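PDB 3UPV: heat shock protein STI1 from Saccharomyces cerevisiae, which binds Hsp70 and Hsp90 as an adaptor co-chaperone, its TPR2B domain being caught here with a C-terminal Hsp70 peptide. Local coordinates for residues A[41-45]-A[60-64]; A[69-75]-A[101-106]; A[88-92]-A[121-125]; A[95-99]-A[114-118]. All coordinates share one frame; numbering follows the deposited sequence.

The seven helices of this TPR2B domain follow one another as antiparallel neighbours. Along the chain contact 1 closes before the rest open, contact 2 interleaves with contacts 3 and 4, and contact 4 is nested in the loop closed by contact 3. Contact 1 joins helix 38-50 to helix 54-67 inside TPR 8, about 5 Å from the centre of the chain. Contact 2, its centre about 14 Å from that of contact 1, spans the turn into helix 72-84 and the far end of helix 88-106; the two touch through Ser-42 and Phe-71. Contacts 3 and 4, centres about 10 Å apart, both pair helix 88-106 with helix 111-124. Helix 88-106 therefore serves three contacts and ties the final helix to the repeats that hold the peptide.

Contact 1: residues A[41-45]-A[60-64]; sequences YSNRA and DCNKA
One face of the Tyr-41 ring is overlaid by the aliphatic stem of Lys-63, while the carboxylate of Asp-60 comes to the ring's edge and lies edge to edge with the guanidinium of Arg-44. Lys-63 CG stands 3.8 Å from the Tyr-41 ring centroid, a CH-pi contact displaced toward the rim; the lysine then bends so that its ammonium leads away, which suits a long chain with a charged end at the margin. Near the plane of the ring, Asp-60 OD2 lies 3.9 Å from Tyr-41 CD2. Arg-44 reaches that same carboxylate side-on: NE gives a bond of 2.7 Å to Asp-60 OD1, and NH2 one of 2.8 Å to OD2. Both come from the syn side and the two planes are only 17° apart, so this nearly flat, two-pronged salt bridge fixes the rotation of both groups. A bend at chi3 (61°) turns the guanidinium back toward helix 54-67. This is the antiparallel helix pair of TPR 8, whose segments run at 161° with axes 7.8 Å apart. Small residues permit that closeness: Ala-64 CB rests 3.9 Å from Tyr-41 CB, and Ala-45 CB lies 3.7 Å from Cys-61 SG. Beyond the pair, Arg-44 NH1 bonds Thr-28, Tyr-41 OH bonds the carbonyl of Pro-35, and Ser-42 OG bonds Arg-77. On the same helix, Asn-43 points away from helix 54-67 and hydrogen-bonds the backbone of the bound Hsp70 peptide through ND2.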
# COMPACT_ATOMS: atom_id res chain seq x y z
N TYR A 41 4.05 -6.33 -3.51
CA TYR A 41 2.66 -5.98 -3.88
C TYR A 41 2.32 -4.60 -3.37
O TYR A 41 1.83 -3.77 -4.15
CB TYR A 41 1.72 -7.04 -3.31
CG TYR A 41 2.01 -8.39 -3.86
CD1 TYR A 41 2.75 -9.30 -3.09
CD2 TYR A 41 1.65 -8.74 -5.16
CE1 TYR A 41 3.10 -10.53 -3.55
CE2 TYR A 41 1.94 -10.07 -5.64
CZ TYR A 41 2.71 -10.94 -4.83
OH TYR A 41 3.12 -12.21 -5.18
N SER A 42 2.57 -4.35 -2.08
CA SER A 42 2.27 -3.04 -1.51
C SER A 42 3.04 -1.98 -2.28
O SER A 42 2.49 -0.91 -2.57
CB SER A 42 2.61 -3.01 -0.02
OG SER A 42 2.53 -1.66 0.46
N ASN A 43 4.32 -2.26 -2.60
CA ASN A 43 5.16 -1.28 -3.26
C ASN A 43 4.65 -1.04 -4.68
O ASN A 43 4.49 0.12 -5.11
CB ASN A 43 6.64 -1.70 -3.29
CG ASN A 43 7.34 -1.61 -1.92
OD1 ASN A 43 6.89 -0.97 -0.95
ND2 ASN A 43 8.51 -2.23 -1.87
N ARG A 44 4.32 -2.11 -5.42
CA ARG A 44 3.79 -1.85 -6.74
C ARG A 44 2.48 -1.07 -6.64
O ARG A 44 2.27 -0.13 -7.45
CB ARG A 44 3.52 -3.19 -7.45
CG ARG A 44 3.20 -2.97 -8.90
CD ARG A 44 3.20 -4.25 -9.79
NE ARG A 44 2.22 -5.22 -9.37
CZ ARG A 44 2.13 -6.44 -9.86
NH1 ARG A 44 3.03 -6.89 -10.78
NH2 ARG A 44 1.19 -7.24 -9.38
N ALA A 45 1.61 -1.41 -5.65
CA ALA A 45 0.39 -0.60 -5.44
C ALA A 45 0.71 0.89 -5.28
O ALA A 45 -0.04 1.78 -5.73
CB ALA A 45 -0.38 -1.07 -4.23
N ASP A 60 -3.42 -5.19 -5.70
CA ASP A 60 -2.10 -5.49 -5.11
C ASP A 60 -2.10 -5.35 -3.59
O ASP A 60 -1.43 -6.10 -2.87
CB ASP A 60 -1.02 -4.56 -5.71
CG ASP A 60 -0.42 -5.12 -7.02
OD1 ASP A 60 0.29 -4.31 -7.68
OD2 ASP A 60 -0.56 -6.32 -7.35
N CYS A 61 -2.80 -4.34 -3.08
CA CYS A 61 -2.91 -4.22 -1.66
C CYS A 61 -3.62 -5.46 -1.08
O CYS A 61 -3.16 -5.96 -0.01
CB CYS A 61 -3.75 -3.00 -1.29
SG CYS A 61 -2.92 -1.42 -1.59
N ASN A 62 -4.69 -5.93 -1.72
CA ASN A 62 -5.35 -7.18 -1.29
C ASN A 62 -4.40 -8.39 -1.27
O ASN A 62 -4.38 -9.21 -0.33
CB ASN A 62 -6.62 -7.42 -2.12
CG ASN A 62 -7.73 -6.54 -1.67
OD1 ASN A 62 -8.50 -6.01 -2.47
ND2 ASN A 62 -7.79 -6.34 -0.35
N LYS A 63 -3.56 -8.48 -2.28
CA LYS A 63 -2.56 -9.56 -2.34
C LYS A 63 -1.50 -9.40 -1.20
O LYS A 63 -1.10 -10.39 -0.60
CB LYS A 63 -1.93 -9.60 -3.74
CG LYS A 63 -1.22 -10.91 -4.15
CD LYS A 63 -2.21 -12.05 -4.51
CE LYS A 63 -2.71 -12.00 -5.97
NZ LYS A 63 -3.47 -13.25 -6.49
N ALA A 64 -1.05 -8.17 -0.94
CA ALA A 64 -0.13 -7.92 0.15
C ALA A 64 -0.72 -8.36 1.48
O ALA A 64 -0.02 -8.95 2.31
CB ALA A 64 0.23 -6.42 0.24

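Contact 2: residues A[69-75]-A[101-106]; sequences PNFVRAY and KDAEVN
Lys-101 reaches the turn at Pro-69 and Asn-70 because its chain bends twice: chi2 of -68° folds it over beyond CG, and chi4 of 107° swings NZ in between two oxygens. There NZ bonds Pro-69 O at 3.0 Å and Asn-70 OD1 at 3.2 Å. It approaches the proline carbonyl from above, 67° out of its plane, while Tyr-75 OH, 2.6 Å from Pro-69 O, lies in the carbonyl plane on a lone pair. One carbonyl thus takes two donors from different directions, and a flexible lysine suits the task of serving both the backbone and the asparagine. Alongside, Val-72 is a knob in a hole made by Lys-101, Asp-102, Val-105 and Asn-106. Its CG2 branch lies 3.9 Å from Val-105 CG1, and its CG1 branch 4.0 Å from Asp-102 CB; a short, branched residue fills the space between successive turns with both methyls. Val-105 also spreads over the turn, its CG1 resting 3.6 Å from Asn-70 O. The carboxylate of Asp-102 is engaged by the backbone of Ser-110, tying this end of helix 88-106 to the loop that follows. Phe-71, centre of an inverse gamma turn, faces the other way onto Ala-38 and Ser-42, and Arg-73 makes a salt bridge with an acidic side chain of the bound peptide. This is the inter-repeat turn of a TPR array, leading from TPR 8 into helix 72-84 of TPR 9, packed against the end of helix 88-106.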
# COMPACT_ATOMS: atom_id res chain seq x y z
N PRO A 69 -0.48 -10.57 6.94
CA PRO A 69 -1.57 -9.85 7.58
C PRO A 69 -1.13 -8.79 8.60
O PRO A 69 -1.94 -7.99 9.01
CB PRO A 69 -2.34 -10.98 8.27
CG PRO A 69 -1.41 -12.12 8.36
CD PRO A 69 -0.59 -12.02 7.13
N ASN A 70 0.13 -8.79 9.03
CA ASN A 70 0.61 -7.76 9.95
C ASN A 70 1.22 -6.54 9.27
O ASN A 70 1.70 -5.61 9.94
CB ASN A 70 1.51 -8.41 10.97
CG ASN A 70 0.78 -9.53 11.67
OD1 ASN A 70 -0.38 -9.33 12.08
ND2 ASN A 70 1.38 -10.71 11.73
N PHE A 71 1.15 -6.54 7.95
CA PHE A 71 1.67 -5.45 7.16
C PHE A 71 0.64 -4.29 7.15
O PHE A 71 -0.20 -4.17 6.22
CB PHE A 71 1.93 -6.01 5.76
CG PHE A 71 2.72 -5.13 4.86
CD1 PHE A 71 3.50 -4.06 5.34
CD2 PHE A 71 2.69 -5.38 3.50
CE1 PHE A 71 4.21 -3.26 4.44
CE2 PHE A 71 3.42 -4.61 2.61
CZ PHE A 71 4.17 -3.55 3.08
N VAL A 72 0.73 -3.44 8.18
CA VAL A 72 -0.25 -2.37 8.38
C VAL A 72 -0.34 -1.42 7.13
O VAL A 72 -1.41 -0.89 6.79
CB VAL A 72 0.20 -1.53 9.64
CG1 VAL A 72 -0.66 -0.29 9.83
CG2 VAL A 72 0.29 -2.38 10.93
N ARG A 73 0.81 -1.17 6.49
CA ARG A 73 0.87 -0.20 5.37
C ARG A 73 -0.06 -0.60 4.26
O ARG A 73 -0.66 0.24 3.61
CB ARG A 73 2.28 -0.12 4.83
CG ARG A 73 2.36 0.97 3.75
CD ARG A 73 3.34 2.05 4.28
NE ARG A 73 4.72 1.67 4.13
CZ ARG A 73 5.77 2.28 4.72
NH1 ARG A 73 5.60 3.30 5.55
NH2 ARG A 73 7.02 1.86 4.49
N ALA A 74 -0.17 -1.91 4.03
CA ALA A 74 -1.04 -2.41 2.95
C ALA A 74 -2.50 -2.02 3.21
O ALA A 74 -3.23 -1.68 2.30
CB ALA A 74 -0.90 -3.85 2.83
N TYR A 75 -2.90 -2.09 4.47
CA TYR A 75 -4.27 -1.71 4.82
C TYR A 75 -4.49 -0.21 4.62
O TYR A 75 -5.55 0.20 4.00
CB TYR A 75 -4.62 -2.08 6.24
CG TYR A 75 -4.55 -3.54 6.63
CD1 TYR A 75 -5.65 -4.40 6.47
CD2 TYR A 75 -3.38 -4.08 7.18
CE1 TYR A 75 -5.55 -5.76 6.86
CE2 TYR A 75 -3.28 -5.42 7.50
CZ TYR A 75 -4.36 -6.24 7.39
OH TYR A 75 -4.21 -7.56 7.83
N LYS A 101 -4.72 -3.38 13.72
CA LYS A 101 -3.37 -3.85 13.37
C LYS A 101 -2.32 -2.83 13.76
O LYS A 101 -1.28 -3.21 14.28
CB LYS A 101 -3.26 -4.23 11.89
CG LYS A 101 -3.89 -5.59 11.57
CD LYS A 101 -3.09 -6.72 12.20
CE LYS A 101 -3.91 -8.01 12.35
NZ LYS A 101 -3.50 -9.04 11.37
N ASP A 102 -2.59 -1.54 13.56
CA ASP A 102 -1.61 -0.52 13.88
C ASP A 102 -1.28 -0.52 15.37
O ASP A 102 -0.10 -0.50 15.75
CB ASP A 102 -2.07 0.85 13.40
CG ASP A 102 -1.09 1.94 13.74
OD1 ASP A 102 -1.43 2.82 14.59
OD2 ASP A 102 0.03 1.90 13.13
N ALA A 103 -2.32 -0.55 16.20
CA ALA A 103 -2.13 -0.76 17.64
C ALA A 103 -1.35 -2.04 18.01
O ALA A 103 -0.39 -1.96 18.79
CB ALA A 103 -3.47 -0.71 18.37
N GLU A 104 -1.74 -3.20 17.44
CA GLU A 104 -1.09 -4.47 17.71
C GLU A 104 0.38 -4.53 17.31
O GLU A 104 1.29 -4.89 18.13
CB GLU A 104 -1.84 -5.56 16.93
CG GLU A 104 -3.19 -5.84 17.56
CD GLU A 104 -4.11 -6.71 16.70
OE1 GLU A 104 -5.26 -6.90 17.12
OE2 GLU A 104 -3.71 -7.19 15.63
N VAL A 105 0.65 -4.18 16.05
CA VAL A 105 2.01 -4.35 15.54
C VAL A 105 2.88 -3.10 15.66
O VAL A 105 4.07 -3.24 16.02
CB VAL A 105 2.12 -5.10 14.11
CG1 VAL A 105 0.77 -5.34 13.37
CG2 VAL A 105 3.25 -4.53 13.24
N ASN A 106 2.31 -1.91 15.38
CA ASN A 106 3.07 -0.64 15.46
C ASN A 106 2.87 0.17 16.75
O ASN A 106 3.40 1.30 16.90
CB ASN A 106 2.74 0.32 14.30
CG ASN A 106 3.10 -0.24 12.94
OD1 ASN A 106 2.57 0.22 11.90
ND2 ASN A 106 3.97 -1.21 12.92

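Contact 3: residues A[88-92]-A[121-125]; sequences YASAL and ASQQR
Arg-125, the last modelled residue, runs outstretched from the end of helix 111-124 across the start of helix 88-106, and each part of its chain finds a partner there. CB lies 3.8 Å from Tyr-88 CB, and CG passes 4.0 Å from that same Tyr-88 atom. CD then comes 4.0 Å from Leu-92 CD1. With CG anti to the backbone N (chi1 -171°) and the following bonds extended too, the guanidinium arrives flat over Ala-89, whose CB touches one of its faces, 3.6 Å from NH1. NH2 ends 3.9 Å from Leu-92 CD1. An arginine suits this exposed margin, its methylenes packing while its charge lies at the surface.

Tyr-88 presents a ring face to the last turn of helix 111-124: Gln-124 CB sits over it, 3.7 Å from the centroid and 28° off the normal. The amide of Gln-124 turns toward the tyrosine hydroxyl, but the modelled NE2 to OH separation is too short for that bond to be more than doubtful. Deeper in, Leu-92 CD2 meets Ala-121 CB at 3.7 Å and lies against Ser-122; alanine lets the leucine come close to the helix backbone. Ala-121 and Ala-91 both also touch Ile-83 of helix 72-84, so the final helix packs on both helices before it, as the extra C-terminal helix of many TPR domains does.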
# COMPACT_ATOMS: atom_id res chain seq x y z
N TYR A 88 -16.30 4.46 -0.22
CA TYR A 88 -16.24 4.93 1.16
C TYR A 88 -16.57 3.94 2.26
O TYR A 88 -15.85 3.86 3.28
CB TYR A 88 -17.07 6.20 1.30
CG TYR A 88 -16.70 7.29 0.30
CD1 TYR A 88 -15.42 7.87 0.29
CD2 TYR A 88 -17.63 7.70 -0.68
CE1 TYR A 88 -15.09 8.88 -0.66
CE2 TYR A 88 -17.32 8.73 -1.60
CZ TYR A 88 -16.05 9.32 -1.56
OH TYR A 88 -15.74 10.28 -2.45
N ALA A 89 -17.68 3.22 2.10
CA ALA A 89 -18.08 2.24 3.13
C ALA A 89 -16.98 1.22 3.30
O ALA A 89 -16.65 0.80 4.41
CB ALA A 89 -19.38 1.58 2.77
N SER A 90 -16.43 0.77 2.18
CA SER A 90 -15.39 -0.24 2.25
C SER A 90 -14.16 0.31 2.88
O SER A 90 -13.49 -0.39 3.64
CB SER A 90 -15.08 -0.86 0.88
OG SER A 90 -16.24 -1.56 0.42
N ALA A 91 -13.86 1.57 2.57
CA ALA A 91 -12.68 2.21 3.16
C ALA A 91 -12.76 2.30 4.65
O ALA A 91 -11.78 2.07 5.36
CB ALA A 91 -12.38 3.59 2.55
N LEU A 92 -13.94 2.63 5.15
CA LEU A 92 -14.10 2.77 6.60
C LEU A 92 -13.82 1.40 7.27
O LEU A 92 -13.17 1.32 8.33
CB LEU A 92 -15.55 3.26 6.84
CG LEU A 92 -15.78 4.76 6.52
CD1 LEU A 92 -17.27 5.08 6.46
CD2 LEU A 92 -15.04 5.76 7.46
N ALA A 121 -13.08 9.71 4.69
CA ALA A 121 -14.05 8.72 4.15
C ALA A 121 -15.47 8.92 4.67
O ALA A 121 -16.47 8.83 3.89
CB ALA A 121 -13.57 7.27 4.38
N SER A 122 -15.58 9.14 5.98
CA SER A 122 -16.90 9.36 6.58
C SER A 122 -17.63 10.58 6.01
O SER A 122 -18.81 10.51 5.61
CB SER A 122 -16.77 9.47 8.09
OG SER A 122 -18.07 9.68 8.62
N GLN A 123 -16.93 11.70 5.93
CA GLN A 123 -17.54 12.90 5.38
C GLN A 123 -17.97 12.75 3.93
O GLN A 123 -19.11 13.15 3.59
CB GLN A 123 -16.63 14.10 5.64
CG GLN A 123 -16.29 14.22 7.18
CD GLN A 123 -17.49 14.63 8.02
OE1 GLN A 123 -17.95 13.89 8.90
NE2 GLN A 123 -18.01 15.83 7.75
N GLN A 124 -17.15 12.10 3.08
CA GLN A 124 -17.56 11.99 1.67
C GLN A 124 -18.71 11.00 1.50
O GLN A 124 -19.47 11.09 0.54
CB GLN A 124 -16.39 11.73 0.71
CG GLN A 124 -15.18 12.60 0.99
CD GLN A 124 -13.98 12.42 0.03
OE1 GLN A 124 -12.93 13.04 0.24
NE2 GLN A 124 -14.14 11.61 -1.03
N ARG A 125 -18.85 10.07 2.45
CA ARG A 125 -19.84 9.02 2.29
C ARG A 125 -21.20 9.66 2.40
O ARG A 125 -22.02 9.31 1.60
CB ARG A 125 -19.72 7.92 3.34
CG ARG A 125 -20.61 6.61 3.13
CD ARG A 125 -20.59 5.70 4.41
NE ARG A 125 -21.40 4.49 4.22
CZ ARG A 125 -21.46 3.45 5.06
NH1 ARG A 125 -22.23 2.40 4.77
NH2 ARG A 125 -20.77 3.44 6.20

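Contact 4: residues A[95-99]-A[114-118]; sequences LDAAR and IDQLY
Leu-95 and Ile-114 lie in the seam by which helix 111-124 packs on helix 88-106, the helix of TPR 9 next to it, and closes the superhelical stack. The two side chains slide past each other in opposite directions, Leu-95 CD2 lying 3.9 Å from Ile-114 CG2. The other leucine branch, CD1, pushes in next to the backbone between Leu-117 and Tyr-118 and comes 3.7 Å from Leu-117 CB. Ile-114 answers with its long arm, CD1 ending 3.8 Å from Ala-98 CB, where the small alanine lets it lie against the opposite helix. These branched residues fill the buried side of an antiparallel pair in which the segments run at 166° with axes 10.0 Å apart, a wide spacing bridged by large aliphatic chains. As in TPR helix packing generally, the core is shared with a third helix: Leu-95 touches Ala-79, Ile-114 touches Ile-76 and Leu-117 touches Thr-80, all on helix 72-84. Toward the surface, Tyr-118 turns its edge to Leu-95, with Tyr-118 CD1 4.0 Å from Leu-95 CB. Arg-99, bent at chi3 (-42°), points both terminal nitrogens at one oxygen of Asp-96, a turn back on the same helix, with NH1 3.0 Å from OD1. The guanidinium plane stands 70° from that of the Tyr-118 ring, and NH1 lies 3.5 Å from Tyr-118 CD1. Asp-115 extends the network across the seam by a long salt bridge, its OD1 4.0 Å from Arg-99 NE.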
# COMPACT_ATOMS: atom_id res chain seq x y z
N LEU A 95 -10.16 0.79 7.20
CA LEU A 95 -9.50 1.61 8.19
C LEU A 95 -9.68 1.08 9.61
O LEU A 95 -8.77 1.26 10.46
CB LEU A 95 -9.92 3.06 8.15
CG LEU A 95 -9.42 3.69 6.87
CD1 LEU A 95 -10.23 4.96 6.41
CD2 LEU A 95 -7.91 3.94 6.99
N ASP A 96 -10.85 0.51 9.88
CA ASP A 96 -11.08 -0.18 11.20
C ASP A 96 -10.06 -1.28 11.44
O ASP A 96 -9.47 -1.39 12.54
CB ASP A 96 -12.48 -0.78 11.22
CG ASP A 96 -13.52 0.21 11.62
OD1 ASP A 96 -13.16 1.31 12.13
OD2 ASP A 96 -14.71 -0.12 11.42
N ALA A 97 -9.77 -2.02 10.39
CA ALA A 97 -8.82 -3.14 10.47
C ALA A 97 -7.40 -2.65 10.58
O ALA A 97 -6.61 -3.20 11.39
CB ALA A 97 -8.97 -4.03 9.25
N ALA A 98 -7.11 -1.52 9.89
CA ALA A 98 -5.82 -0.91 9.89
C ALA A 98 -5.59 -0.35 11.28
O ALA A 98 -4.49 -0.46 11.79
CB ALA A 98 -5.73 0.24 8.85
N ARG A 99 -6.62 0.24 11.91
CA ARG A 99 -6.37 0.85 13.23
C ARG A 99 -6.00 -0.20 14.27
O ARG A 99 -5.13 0.00 15.13
CB ARG A 99 -7.62 1.62 13.70
CG ARG A 99 -7.41 2.44 15.01
CD ARG A 99 -8.73 3.05 15.52
NE ARG A 99 -9.53 3.59 14.39
CZ ARG A 99 -10.60 2.97 13.86
NH1 ARG A 99 -11.27 3.51 12.85
NH2 ARG A 99 -11.00 1.80 14.37
N ILE A 114 -4.44 7.19 10.04
CA ILE A 114 -5.61 6.37 9.86
C ILE A 114 -6.83 7.17 10.26
O ILE A 114 -7.86 7.10 9.56
CB ILE A 114 -5.53 5.11 10.70
CG1 ILE A 114 -4.40 4.18 10.13
CG2 ILE A 114 -6.90 4.43 10.76
CD1 ILE A 114 -4.04 2.95 10.98
N ASP A 115 -6.73 7.95 11.33
CA ASP A 115 -7.86 8.76 11.82
C ASP A 115 -8.25 9.86 10.79
O ASP A 115 -9.43 10.14 10.55
CB ASP A 115 -7.56 9.43 13.18
CG ASP A 115 -7.63 8.44 14.38
OD1 ASP A 115 -8.20 7.31 14.22
OD2 ASP A 115 -7.10 8.79 15.47
N GLN A 116 -7.30 10.42 10.10
CA GLN A 116 -7.68 11.44 9.13
C GLN A 116 -8.27 10.84 7.84
O GLN A 116 -9.15 11.47 7.22
CB GLN A 116 -6.57 12.46 8.86
CG GLN A 116 -5.30 11.90 8.19
CD GLN A 116 -5.32 12.00 6.70
OE1 GLN A 116 -5.97 12.85 6.14
NE2 GLN A 116 -4.58 11.12 6.04
N LEU A 117 -7.81 9.64 7.48
CA LEU A 117 -8.44 8.90 6.37
C LEU A 117 -9.85 8.55 6.75
O LEU A 117 -10.75 8.71 5.92
CB LEU A 117 -7.65 7.62 5.98
CG LEU A 117 -6.30 7.98 5.40
CD1 LEU A 117 -5.46 6.74 5.24
CD2 LEU A 117 -6.34 8.86 4.08
N TYR A 118 -10.06 8.13 8.00
CA TYR A 118 -11.37 7.75 8.45
C TYR A 118 -12.34 8.93 8.37
O TYR A 118 -13.51 8.75 7.90
CB TYR A 118 -11.35 7.28 9.89
CG TYR A 118 -12.64 6.54 10.23
CD1 TYR A 118 -12.73 5.16 10.07
CD2 TYR A 118 -13.78 7.25 10.69
CE1 TYR A 118 -13.90 4.49 10.38
CE2 TYR A 118 -14.90 6.60 11.04
CZ TYR A 118 -14.97 5.21 10.86
OH TYR A 118 -16.13 4.53 11.14